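Local coordinates for protein Cog5 (Kluyveromyces lactis, PDB 4U6U) that forms, with Cog7, part of the conserved oligomeric Golgi complex, a multisubunit tether that probably acts in vesicle fusion, most of its N-terminal region being absent here, at residues E53-D58 with S111-R116; Q159-V164 with D180-N185; N187-L192 with S219-F224; S231-F236 with A284-D289. The protein carries 7 engineered substitutions. All blocks are in the same frame, centred on the assembly; numbering follows the deposited sequence.

The four contacts differ in burial along a mainly helical chain. Interaction 1 lies on the surface, where a loop meets helix 92-118 through polar and charged groups, and it touches none of the others. Interactions 2 and 3 both use helix 175-192 and meet at Phe224: interaction 2 is partly buried and mixes methyl and polar groups, whereas interaction 3 is buried and purely apolar across its segments. Interactions 3 and 4 share helix 220-241, at its N-terminal turn and farther along, but their nearest atoms remain about 8 Å apart. Interaction 4 is partly buried and aromatic, joining that helix to the chain's C-terminal tail. It touches interaction 2 where Ser231 meets Ala162.

Interaction 1 of 4, residues E53-D58 with S111-R116; sequences ETDSTD and STNLTR
Asp55 and Thr57 rest on Thr112, Asn113 and Arg116 in a loop-on-helix contact: the linker between helices 11-47 and 61-81 folds over a surface of helix 92-118, with Thr57 at the centre of an inverse gamma turn. The hydrogen bond across it joins Thr112 OG1 to Asp55 OD1, modelled very short at 2.5 Å and doubtful in detail. The two side chains meet at about a right angle, Asp55 reaching in with CG anti to its carbonyl carbon (chi1 -73°). Arg108 O, within the helix, is a second acceptor for Thr112 OG1 and competes with Asp55 OD1 for the single hydroxyl proton.

The charged interaction is looser. Asp55 OD1 and Arg116 NH2 are 4.4 Å apart, beyond a salt bridge, although the opposite charges should still attract. The guanidinium has Asp55 CA at its edge, in its plane, while Thr112 O lies 4.2 Å above the plane, over the group's centre.

Packing completes the contact. Thr57 CG2 lies 4.0 Å from Arg116 NH2, the two side chains sliding past each other in opposite directions. Asn113 OD1, which takes a weak hydrogen bond from Arg130, meets Thr57 through the carbon CB, 3.3 Å away.

Interaction 2 of 4, residues Q159-V164 with D180-N185; sequences QTTAQV and DDAMEN
Asn185, packed against Thr161 of the opposite helix, has its amide held from outside the pair: OD1 is hydrogen-bonded to Asn121 ND2. Its other end, Asn185 ND2, comes to 3.0 Å from Thr161 OG1, but the angle is too poor for a hydrogen bond, and the approach counts as polar packing, the side chains sliding past each other in opposite directions. Thr161 OG1 also lies 3.7 Å from the carbonyl oxygen Asp181 O.

Methyl groups carry the rest. With Thr161 CG2 anti to the backbone N, this branch packs on Ala182 CB at 3.6 Å, where the backbones come closest, the two CA atoms being 5.4 Å apart. One turn on, Val164 and Asp181 cross at about a right angle, and Val164 CG2 lies 4.1 Å from Asp181 OD2 at the more exposed margin. Thr160 CG2 touches Asn185 ND2 from the other end of the contact.

The axes of segments 159-164 and 180-185 run antiparallel (170°) and approach to 9.2 Å; helices 143-167 and 175-192, consecutive in the chain, form an antiparallel hairpin here, consistent with the family's place in the TPR clan. Helix 220-241 lies against both arms, with Trp225 on Ala182, Phe224 on Asn185 and Val228 on Ala162.

Interaction 3 of 4, residues N187-L192 with S219-F224; sequences NSILTL and SLIDQF
Ile189 packs both of its branches into the start of helix 220-241, and this is the tight part of the contact. Ile189 CG2, anti to the backbone N, lies 3.5 Å from Leu220 CB and 3.6 Å from Ile221 CD1, fitting between these successive residues. The other branch meets the root of the Phe224 ring: Ile189 CD1 lies 3.3 Å from Phe224 CD1, approaching obliquely, and is close to Phe224 CG as well. Ile221 slides past Ile189 in the opposite direction, and Ile221 CD1 continues to the backbone of Leu190, 3.6 Å from Leu190 CA.

Beyond this centre the packing thins. On the partly exposed side, Leu190 points away from the other helix, yet its CB still lies 4.2 Å from Ile221 CD1. Leu192 CD2 and Leu220 CD1, though buried, are no closer than 4.3 Å. A polar feature at the helix start is the N-cap: Ser219 OG accepts from Asp222 N (2.9 Å, 158°).

The two helical segments run broadly antiparallel, at 148°. Helix 143-167 covers Ile189 with Leu154 and Lys157 and Phe224 with Ile158, helix 207-213 packs on Leu220, and helix 122-126 sets Met124 against Leu192.

Interaction 4 of 4, residues S231-F236 with A284-D289; sequences SFKRDF and AVSILD
The C-terminal tail of the chain, leaving helix 277-284 and bending through a type I beta turn from Ser286 to Asp289, packs here on one side of helix 220-241. Phe232 and Phe236, one helical turn apart, carry the apolar contact. Each has CG anti to its backbone N (chi1 171° and -164°), and each ring is met by aliphatic groups of the tail.

Phe232 receives two neighbours at its edge, near the ring plane: Ala284 CB, 3.7 Å from Phe232 CD2, and Val285 CG2, 3.6 Å from Phe232 CE2. Val285 divides its branches between the aromatics, since its other methyl, CG1, lies 3.6 Å from Phe236 CZ, approaching that ring obliquely. At the edge of Phe236, in the plane of the ring, Ile287 CD1 touches CD2 and CE2. Leu288 CD2 makes a longer, oblique contact of 4.2 Å with Phe236 CE2.

Helices 245-252 and 254-265 extend this apolar cluster, Leu250 and Ile257 packing on Phe236 and Ile257 also on Val285. Leu165 and Ser166 of helix 143-167 also touch Phe232.

Lys233 packs the aliphatic start of its side chain on Ala284, while its ammonium group forms a salt bridge with Glu237 instead of bonding to the tail. The CA atoms of Lys233 and Ala284 are 4.1 Å apart, and Lys233 CB lies 3.7 Å from Ala284 CA.

Interaction 1 of 4, residues E53-D58 with S111-R116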
loop_
_atom_site.group_PDB
_atom_site.type_symbol
_atom_site.label_atom_id
_atom_site.label_comp_id
_atom_site.label_asym_id
_atom_site.label_seq_id
_atom_site.Cartn_x
_atom_site.Cartn_y
_atom_site.Cartn_z
ATOM N N GLU B 53 -5.483 -5.305 17.174
ATOM C CA GLU B 53 -6.128 -4.456 18.134
ATOM C C GLU B 53 -6.421 -3.268 17.221
ATOM O O GLU B 53 -5.508 -2.537 16.840
ATOM C CB GLU B 53 -5.199 -4.150 19.324
ATOM C CG GLU B 53 -5.830 -3.505 20.567
ATOM C CD GLU B 53 -6.362 -4.477 21.589
ATOM O OE1 GLU B 53 -6.937 -4.000 22.599
ATOM O OE2 GLU B 53 -6.184 -5.699 21.393
ATOM N N THR B 54 -7.683 -3.102 16.827
ATOM C CA THR B 54 -8.032 -2.092 15.824
ATOM C C THR B 54 -8.356 -0.714 16.411
ATOM O O THR B 54 -9.104 -0.597 17.385
ATOM C CB THR B 54 -9.243 -2.547 14.970
ATOM O OG1 THR B 54 -10.393 -2.726 15.809
ATOM C CG2 THR B 54 -8.941 -3.849 14.264
ATOM N N ASP B 55 -7.779 0.315 15.788
ATOM C CA ASP B 55 -8.012 1.725 16.118
ATOM C C ASP B 55 -7.820 2.013 17.603
ATOM O O ASP B 55 -8.580 2.756 18.227
ATOM C CB ASP B 55 -9.400 2.163 15.655
ATOM C CG ASP B 55 -9.485 2.302 14.148
ATOM O OD1 ASP B 55 -8.421 2.426 13.507
ATOM O OD2 ASP B 55 -10.607 2.285 13.605
ATOM N N SER B 56 -6.765 1.412 18.133
ATOM C CA SER B 56 -6.390 1.482 19.532
ATOM C C SER B 56 -4.874 1.393 19.493
ATOM O O SER B 56 -4.279 0.308 19.475
ATOM C CB SER B 56 -7.034 0.378 20.360
ATOM O OG SER B 56 -6.626 -0.878 19.893
ATOM N N THR B 57 -4.277 2.578 19.453
ATOM C CA THR B 57 -2.854 2.796 19.248
ATOM C C THR B 57 -2.037 2.668 20.526
ATOM O O THR B 57 -1.362 3.616 20.927
ATOM C CB THR B 57 -2.609 4.197 18.628
ATOM O OG1 THR B 57 -1.274 4.626 18.912
ATOM C CG2 THR B 57 -3.593 5.220 19.197
ATOM N N ASP B 58 -2.093 1.501 21.167
ATOM C CA ASP B 58 -1.537 1.391 22.507
ATOM C C ASP B 58 -0.097 0.884 22.445
ATOM O O ASP B 58 0.465 0.543 23.489
ATOM C CB ASP B 58 -2.405 0.485 23.412
ATOM C CG ASP B 58 -2.703 -0.883 22.799
ATOM O OD1 ASP B 58 -1.757 -1.549 22.332
ATOM O OD2 ASP B 58 -3.885 -1.303 22.797
ATOM N N SER B 111 -4.305 3.428 7.781
ATOM C CA SER B 111 -4.733 4.727 7.263
ATOM C C SER B 111 -5.444 5.559 8.327
ATOM O O SER B 111 -5.256 6.773 8.398
ATOM C CB SER B 111 -5.641 4.548 6.048
ATOM O OG SER B 111 -6.831 3.862 6.387
ATOM N N THR B 112 -6.256 4.918 9.159
ATOM C CA THR B 112 -6.949 5.658 10.202
ATOM C C THR B 112 -5.968 6.047 11.303
ATOM O O THR B 112 -6.129 7.076 11.936
ATOM C CB THR B 112 -8.133 4.870 10.815
ATOM O OG1 THR B 112 -7.638 3.788 11.602
ATOM C CG2 THR B 112 -9.085 4.343 9.729
ATOM N N ASN B 113 -4.952 5.232 11.545
ATOM C CA ASN B 113 -3.956 5.601 12.549
ATOM C C ASN B 113 -3.017 6.704 12.049
ATOM O O ASN B 113 -2.529 7.517 12.829
ATOM C CB ASN B 113 -3.151 4.377 12.993
ATOM C CG ASN B 113 -3.309 4.085 14.474
ATOM O OD1 ASN B 113 -2.560 4.605 15.305
ATOM N ND2 ASN B 113 -4.289 3.250 14.813
ATOM N N LEU B 114 -2.748 6.714 10.749
ATOM C CA LEU B 114 -1.902 7.738 10.150
ATOM C C LEU B 114 -2.659 9.063 10.017
ATOM O O LEU B 114 -2.104 10.140 10.259
ATOM C CB LEU B 114 -1.382 7.283 8.786
ATOM C CG LEU B 114 -0.591 8.318 7.983
ATOM C CD1 LEU B 114 0.672 8.724 8.729
ATOM C CD2 LEU B 114 -0.254 7.796 6.591
ATOM N N THR B 115 -3.919 8.989 9.592
ATOM C CA THR B 115 -4.714 10.202 9.438
ATOM C C THR B 115 -4.832 10.904 10.796
ATOM O O THR B 115 -4.538 12.091 10.922
ATOM C CB THR B 115 -6.152 9.908 8.856
ATOM O OG1 THR B 115 -6.743 8.781 9.514
ATOM C CG2 THR B 115 -6.108 9.611 7.368
ATOM N N ARG B 116 -5.201 10.131 11.812
ATOM C CA ARG B 116 -5.360 10.616 13.178
ATOM C C ARG B 116 -4.078 11.201 13.731
ATOM O O ARG B 116 -4.101 12.226 14.415
ATOM C CB ARG B 116 -5.903 9.485 14.051
ATOM C CG ARG B 116 -6.162 9.821 15.492
ATOM C CD ARG B 116 -7.014 8.720 16.076
ATOM N NE ARG B 116 -6.312 7.450 16.189
ATOM C CZ ARG B 116 -6.902 6.272 16.000
ATOM N NH1 ARG B 116 -8.193 6.222 15.674
ATOM N NH2 ARG B 116 -6.202 5.147 16.115
#

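Interaction 2 of 4, residues Q159-V164 with D180-N185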
loop_
_atom_site.group_PDB
_atom_site.type_symbol
_atom_site.label_atom_id
_atom_site.label_comp_id
_atom_site.label_asym_id
_atom_site.label_seq_id
_atom_site.Cartn_x
_atom_site.Cartn_y
_atom_site.Cartn_z
ATOM N N GLN B 159 -9.923 22.058 4.829
ATOM C CA GLN B 159 -11.288 22.271 5.290
ATOM C C GLN B 159 -11.334 22.969 6.651
ATOM O O GLN B 159 -12.090 23.915 6.827
ATOM C CB GLN B 159 -12.035 20.940 5.357
ATOM C CG GLN B 159 -13.548 21.051 5.226
ATOM C CD GLN B 159 -14.277 20.483 6.431
ATOM O OE1 GLN B 159 -14.306 21.095 7.503
ATOM N NE2 GLN B 159 -14.870 19.307 6.261
ATOM N N THR B 160 -10.534 22.507 7.612
ATOM C CA THR B 160 -10.546 23.090 8.961
ATOM C C THR B 160 -10.044 24.540 8.985
ATOM O O THR B 160 -10.626 25.397 9.662
ATOM C CB THR B 160 -9.720 22.237 9.950
ATOM O OG1 THR B 160 -10.604 21.378 10.678
ATOM C CG2 THR B 160 -9.004 23.110 10.951
ATOM N N THR B 161 -8.958 24.812 8.265
ATOM C CA THR B 161 -8.401 26.161 8.229
ATOM C C THR B 161 -9.266 27.139 7.429
ATOM O O THR B 161 -9.533 28.257 7.882
ATOM C CB THR B 161 -6.955 26.146 7.682
ATOM O OG1 THR B 161 -6.056 25.887 8.773
ATOM C CG2 THR B 161 -6.586 27.484 7.092
ATOM N N ALA B 162 -9.732 26.704 6.263
ATOM C CA ALA B 162 -10.622 27.521 5.446
ATOM C C ALA B 162 -11.856 27.928 6.245
ATOM O O ALA B 162 -12.354 29.053 6.130
ATOM C CB ALA B 162 -11.023 26.781 4.212
ATOM N N GLN B 163 -12.349 26.990 7.038
ATOM C CA GLN B 163 -13.467 27.234 7.936
ATOM C C GLN B 163 -13.133 28.250 9.048
ATOM O O GLN B 163 -13.951 29.116 9.355
ATOM C CB GLN B 163 -13.913 25.907 8.535
ATOM C CG GLN B 163 -15.055 25.962 9.510
ATOM C CD GLN B 163 -15.357 24.586 10.085
ATOM O OE1 GLN B 163 -14.841 23.566 9.607
ATOM N NE2 GLN B 163 -16.189 24.550 11.120
ATOM N N VAL B 164 -11.947 28.145 9.650
ATOM C CA VAL B 164 -11.586 29.029 10.760
ATOM C C VAL B 164 -11.365 30.475 10.292
ATOM O O VAL B 164 -11.609 31.412 11.052
ATOM C CB VAL B 164 -10.334 28.533 11.534
ATOM C CG1 VAL B 164 -9.045 28.958 10.857
ATOM C CG2 VAL B 164 -10.362 29.076 12.961
ATOM N N ASP B 180 -3.259 33.301 11.957
ATOM C CA ASP B 180 -2.230 32.533 12.660
ATOM C C ASP B 180 -2.525 31.025 12.625
ATOM O O ASP B 180 -1.650 30.227 12.290
ATOM C CB ASP B 180 -2.109 33.006 14.111
ATOM C CG ASP B 180 -1.319 34.300 14.243
ATOM O OD1 ASP B 180 -0.629 34.684 13.271
ATOM O OD2 ASP B 180 -1.392 34.935 15.319
ATOM N N ASP B 181 -3.760 30.646 12.964
ATOM C CA ASP B 181 -4.211 29.250 12.905
ATOM C C ASP B 181 -4.045 28.639 11.528
ATOM O O ASP B 181 -3.930 27.427 11.405
ATOM C CB ASP B 181 -5.671 29.120 13.334
ATOM C CG ASP B 181 -5.855 29.306 14.816
ATOM O OD1 ASP B 181 -4.883 29.054 15.556
ATOM O OD2 ASP B 181 -6.962 29.711 15.239
ATOM N N ALA B 182 -4.114 29.461 10.488
ATOM C CA ALA B 182 -3.868 28.986 9.131
ATOM C C ALA B 182 -2.386 28.621 8.939
ATOM O O ALA B 182 -2.049 27.647 8.261
ATOM C CB ALA B 182 -4.294 30.026 8.125
ATOM N N MET B 183 -1.502 29.420 9.523
ATOM C CA MET B 183 -0.072 29.152 9.455
ATOM C C MET B 183 0.314 27.929 10.285
ATOM O O MET B 183 1.289 27.241 9.968
ATOM C CB MET B 183 0.714 30.381 9.901
ATOM C CG MET B 183 0.956 31.372 8.776
ATOM S SD MET B 183 2.185 30.747 7.617
ATOM C CE MET B 183 3.501 30.329 8.750
ATOM N N GLU B 184 -0.448 27.674 11.350
ATOM C CA GLU B 184 -0.268 26.479 12.184
ATOM C C GLU B 184 -0.302 25.202 11.353
ATOM O O GLU B 184 0.589 24.356 11.454
ATOM C CB GLU B 184 -1.359 26.406 13.252
ATOM C CG GLU B 184 -1.272 27.465 14.319
ATOM C CD GLU B 184 -0.577 26.949 15.548
ATOM O OE1 GLU B 184 -0.207 27.765 16.422
ATOM O OE2 GLU B 184 -0.409 25.713 15.630
ATOM N N ASN B 185 -1.349 25.085 10.538
ATOM C CA ASN B 185 -1.545 23.954 9.640
ATOM C C ASN B 185 -0.539 23.992 8.495
ATOM O O ASN B 185 0.021 22.957 8.121
ATOM C CB ASN B 185 -2.981 23.939 9.084
ATOM C CG ASN B 185 -3.990 23.302 10.044
ATOM O OD1 ASN B 185 -3.678 22.985 11.193
ATOM N ND2 ASN B 185 -5.210 23.116 9.562
#

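Interaction 3 of 4, residues N187-L192 with S219-F224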
loop_
_atom_site.group_PDB
_atom_site.type_symbol
_atom_site.label_atom_id
_atom_site.label_comp_id
_atom_site.label_asym_id
_atom_site.label_seq_id
_atom_site.Cartn_x
_atom_site.Cartn_y
_atom_site.Cartn_z
ATOM N N ASN B 187 2.400 25.075 8.467
ATOM C CA ASN B 187 3.632 24.514 9.012
ATOM C C ASN B 187 3.580 22.992 9.143
ATOM O O ASN B 187 4.556 22.306 8.828
ATOM C CB ASN B 187 3.948 25.152 10.364
ATOM C CG ASN B 187 4.588 26.519 10.220
ATOM O OD1 ASN B 187 5.081 26.873 9.144
ATOM N ND2 ASN B 187 4.594 27.294 11.303
ATOM N N SER B 188 2.439 22.470 9.599
ATOM C CA SER B 188 2.250 21.026 9.749
ATOM C C SER B 188 2.397 20.341 8.405
ATOM O O SER B 188 2.874 19.216 8.318
ATOM C CB SER B 188 0.872 20.709 10.339
ATOM O OG SER B 188 0.947 20.497 11.737
ATOM N N ILE B 189 1.979 21.040 7.358
ATOM C CA ILE B 189 2.086 20.548 5.994
ATOM C C ILE B 189 3.521 20.674 5.492
ATOM O O ILE B 189 4.005 19.825 4.733
ATOM C CB ILE B 189 1.106 21.295 5.070
ATOM C CG1 ILE B 189 -0.321 20.919 5.462
ATOM C CG2 ILE B 189 1.345 20.969 3.604
ATOM C CD1 ILE B 189 -1.346 21.405 4.512
ATOM N N LEU B 190 4.203 21.725 5.943
ATOM C CA LEU B 190 5.602 21.944 5.588
ATOM C C LEU B 190 6.411 20.763 6.100
ATOM O O LEU B 190 7.251 20.209 5.383
ATOM C CB LEU B 190 6.109 23.274 6.176
ATOM C CG LEU B 190 7.547 23.777 5.973
ATOM C CD1 LEU B 190 8.462 23.311 7.095
ATOM C CD2 LEU B 190 8.105 23.360 4.617
ATOM N N THR B 191 6.130 20.368 7.339
ATOM C CA THR B 191 6.848 19.269 7.965
ATOM C C THR B 191 6.347 17.885 7.531
ATOM O O THR B 191 7.049 16.913 7.735
ATOM C CB THR B 191 6.804 19.368 9.523
ATOM O OG1 THR B 191 5.517 18.971 10.011
ATOM C CG2 THR B 191 7.111 20.788 9.995
ATOM N N LEU B 192 5.151 17.784 6.949
ATOM C CA LEU B 192 4.663 16.490 6.441
ATOM C C LEU B 192 5.320 16.099 5.126
ATOM O O LEU B 192 5.586 14.923 4.863
ATOM C CB LEU B 192 3.140 16.489 6.258
ATOM C CG LEU B 192 2.603 15.161 5.689
ATOM C CD1 LEU B 192 2.911 14.017 6.638
ATOM C CD2 LEU B 192 1.118 15.171 5.367
ATOM N N SER B 219 3.475 21.182 -4.781
ATOM C CA SER B 219 3.882 20.940 -3.404
ATOM C C SER B 219 2.603 20.755 -2.603
ATOM O O SER B 219 1.521 21.090 -3.086
ATOM C CB SER B 219 4.744 22.085 -2.842
ATOM O OG SER B 219 3.982 23.223 -2.472
ATOM N N LEU B 220 2.711 20.198 -1.404
ATOM C CA LEU B 220 1.540 20.076 -0.552
ATOM C C LEU B 220 1.071 21.456 -0.117
ATOM O O LEU B 220 -0.133 21.721 -0.073
ATOM C CB LEU B 220 1.832 19.190 0.654
ATOM C CG LEU B 220 2.165 17.732 0.316
ATOM C CD1 LEU B 220 2.168 16.866 1.568
ATOM C CD2 LEU B 220 1.182 17.191 -0.712
ATOM N N ILE B 221 2.015 22.336 0.197
ATOM C CA ILE B 221 1.657 23.713 0.519
ATOM C C ILE B 221 0.888 24.373 -0.624
ATOM O O ILE B 221 -0.168 24.964 -0.394
ATOM C CB ILE B 221 2.882 24.555 0.881
ATOM C CG1 ILE B 221 3.217 24.340 2.347
ATOM C CG2 ILE B 221 2.567 26.019 0.788
ATOM C CD1 ILE B 221 4.001 23.124 2.590
ATOM N N ASP B 222 1.379 24.235 -1.852
ATOM C CA ASP B 222 0.755 24.917 -2.982
ATOM C C ASP B 222 -0.715 24.541 -3.166
ATOM O O ASP B 222 -1.555 25.408 -3.401
ATOM C CB ASP B 222 1.520 24.627 -4.266
ATOM C CG ASP B 222 1.974 25.889 -4.952
ATOM O OD1 ASP B 222 1.947 26.956 -4.300
ATOM O OD2 ASP B 222 2.365 25.814 -6.133
ATOM N N GLN B 223 -1.036 23.259 -3.048
ATOM C CA GLN B 223 -2.425 22.875 -3.183
ATOM C C GLN B 223 -3.189 23.240 -1.931
ATOM O O GLN B 223 -4.374 23.558 -2.002
ATOM C CB GLN B 223 -2.573 21.395 -3.485
ATOM C CG GLN B 223 -3.055 21.193 -4.896
ATOM C CD GLN B 223 -4.547 20.913 -4.981
ATOM O OE1 GLN B 223 -5.185 20.597 -3.978
ATOM N NE2 GLN B 223 -5.107 21.010 -6.189
ATOM N N PHE B 224 -2.512 23.231 -0.787
ATOM C CA PHE B 224 -3.156 23.658 0.451
ATOM C C PHE B 224 -3.667 25.106 0.378
ATOM O O PHE B 224 -4.868 25.348 0.478
ATOM C CB PHE B 224 -2.198 23.492 1.624
ATOM C CG PHE B 224 -2.659 24.169 2.886
ATOM C CD1 PHE B 224 -3.639 23.594 3.686
ATOM C CD2 PHE B 224 -2.099 25.383 3.280
ATOM C CE1 PHE B 224 -4.052 24.213 4.864
ATOM C CE2 PHE B 224 -2.503 26.009 4.448
ATOM C CZ PHE B 224 -3.486 25.421 5.244
#

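Interaction 4 of 4, residues S231-F236 with A284-D289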
loop_
_atom_site.group_PDB
_atom_site.type_symbol
_atom_site.label_atom_id
_atom_site.label_comp_id
_atom_site.label_asym_id
_atom_site.label_seq_id
_atom_site.Cartn_x
_atom_site.Cartn_y
_atom_site.Cartn_z
ATOM N N SER B 231 -12.086 28.723 -0.989
ATOM C CA SER B 231 -13.303 28.650 -0.179
ATOM C C SER B 231 -13.316 29.732 0.900
ATOM O O SER B 231 -14.238 29.810 1.713
ATOM C CB SER B 231 -13.484 27.258 0.437
ATOM O OG SER B 231 -12.570 27.034 1.484
ATOM N N PHE B 232 -12.280 30.560 0.907
ATOM C CA PHE B 232 -12.262 31.710 1.786
ATOM C C PHE B 232 -12.493 32.957 0.956
ATOM O O PHE B 232 -13.174 33.878 1.386
ATOM C CB PHE B 232 -10.947 31.849 2.524
ATOM C CG PHE B 232 -10.832 33.139 3.258
ATOM C CD1 PHE B 232 -11.555 33.345 4.424
ATOM C CD2 PHE B 232 -10.059 34.169 2.763
ATOM C CE1 PHE B 232 -11.470 34.542 5.112
ATOM C CE2 PHE B 232 -9.974 35.377 3.442
ATOM C CZ PHE B 232 -10.680 35.565 4.616
ATOM N N LYS B 233 -11.900 32.982 -0.233
ATOM C CA LYS B 233 -12.179 34.024 -1.210
ATOM C C LYS B 233 -13.665 34.090 -1.517
ATOM O O LYS B 233 -14.278 35.162 -1.485
ATOM C CB LYS B 233 -11.410 33.761 -2.505
ATOM C CG LYS B 233 -11.657 34.754 -3.619
ATOM C CD LYS B 233 -11.101 34.232 -4.933
ATOM C CE LYS B 233 -11.570 35.049 -6.119
ATOM N NZ LYS B 233 -10.895 36.376 -6.116
ATOM N N ARG B 234 -14.248 32.927 -1.777
ATOM C CA ARG B 234 -15.645 32.854 -2.161
ATOM C C ARG B 234 -16.502 33.456 -1.058
ATOM O O ARG B 234 -17.405 34.257 -1.335
ATOM C CB ARG B 234 -16.030 31.403 -2.474
ATOM C CG ARG B 234 -17.509 31.105 -2.595
ATOM C CD ARG B 234 -17.756 29.610 -2.852
ATOM N NE ARG B 234 -17.015 28.728 -1.938
ATOM C CZ ARG B 234 -17.489 28.236 -0.792
ATOM N NH1 ARG B 234 -18.714 28.542 -0.385
ATOM N NH2 ARG B 234 -16.731 27.442 -0.041
ATOM N N ASP B 235 -16.172 33.121 0.186
ATOM C CA ASP B 235 -16.928 33.579 1.345
ATOM C C ASP B 235 -16.770 35.076 1.569
ATOM O O ASP B 235 -17.728 35.795 1.876
ATOM C CB ASP B 235 -16.484 32.827 2.602
ATOM C CG ASP B 235 -16.994 31.415 2.636
ATOM O OD1 ASP B 235 -17.672 31.016 1.669
ATOM O OD2 ASP B 235 -16.728 30.706 3.628
ATOM N N PHE B 236 -15.530 35.522 1.479
ATOM C CA PHE B 236 -15.215 36.917 1.677
ATOM C C PHE B 236 -15.986 37.763 0.683
ATOM O O PHE B 236 -16.725 38.672 1.061
ATOM C CB PHE B 236 -13.707 37.117 1.544
ATOM C CG PHE B 236 -13.206 38.411 2.099
ATOM C CD1 PHE B 236 -12.977 38.561 3.452
ATOM C CD2 PHE B 236 -12.895 39.459 1.254
ATOM C CE1 PHE B 236 -12.492 39.764 3.954
ATOM C CE2 PHE B 236 -12.409 40.651 1.745
ATOM C CZ PHE B 236 -12.207 40.806 3.096
ATOM N N ALA B 284 -7.341 36.385 -2.240
ATOM C CA ALA B 284 -8.623 36.067 -1.625
ATOM C C ALA B 284 -9.291 37.343 -1.163
ATOM O O ALA B 284 -10.504 37.506 -1.246
ATOM C CB ALA B 284 -8.427 35.124 -0.461
ATOM N N VAL B 285 -8.460 38.256 -0.693
ATOM C CA VAL B 285 -8.905 39.484 -0.075
ATOM C C VAL B 285 -8.565 40.623 -1.026
ATOM O O VAL B 285 -7.603 41.345 -0.792
ATOM C CB VAL B 285 -8.224 39.660 1.301
ATOM C CG1 VAL B 285 -8.772 40.830 2.053
ATOM C CG2 VAL B 285 -8.419 38.403 2.123
ATOM N N SER B 286 -9.295 40.749 -2.135
ATOM C CA SER B 286 -8.854 41.666 -3.195
ATOM C C SER B 286 -9.968 42.562 -3.744
ATOM O O SER B 286 -9.719 43.388 -4.622
ATOM C CB SER B 286 -8.197 40.896 -4.350
ATOM O OG SER B 286 -9.157 40.236 -5.153
ATOM N N ILE B 287 -11.185 42.406 -3.232
ATOM C CA ILE B 287 -12.306 43.274 -3.613
ATOM C C ILE B 287 -12.218 44.626 -2.916
ATOM O O ILE B 287 -13.026 45.521 -3.184
ATOM C CB ILE B 287 -13.698 42.680 -3.296
ATOM C CG1 ILE B 287 -13.761 42.204 -1.847
ATOM C CG2 ILE B 287 -14.068 41.579 -4.282
ATOM C CD1 ILE B 287 -13.167 40.847 -1.631
ATOM N N LEU B 288 -11.216 44.781 -2.052
ATOM C CA LEU B 288 -11.008 46.000 -1.262
ATOM C C LEU B 288 -10.821 47.177 -2.225
ATOM O O LEU B 288 -10.894 48.348 -1.839
ATOM C CB LEU B 288 -9.821 45.851 -0.305
ATOM C CG LEU B 288 -9.898 44.759 0.789
ATOM C CD1 LEU B 288 -11.192 44.754 1.615
ATOM C CD2 LEU B 288 -9.709 43.423 0.175
ATOM N N ASP B 289 -10.545 46.827 -3.477
ATOM C CA ASP B 289 -10.512 47.763 -4.584
ATOM C C ASP B 289 -11.912 47.903 -5.216
ATOM O O ASP B 289 -12.861 48.420 -4.604
ATOM C CB ASP B 289 -9.506 47.289 -5.631
ATOM C CG ASP B 289 -8.956 48.423 -6.463
ATOM O OD1 ASP B 289 -8.905 49.566 -5.957
ATOM O OD2 ASP B 289 -8.568 48.169 -7.624
#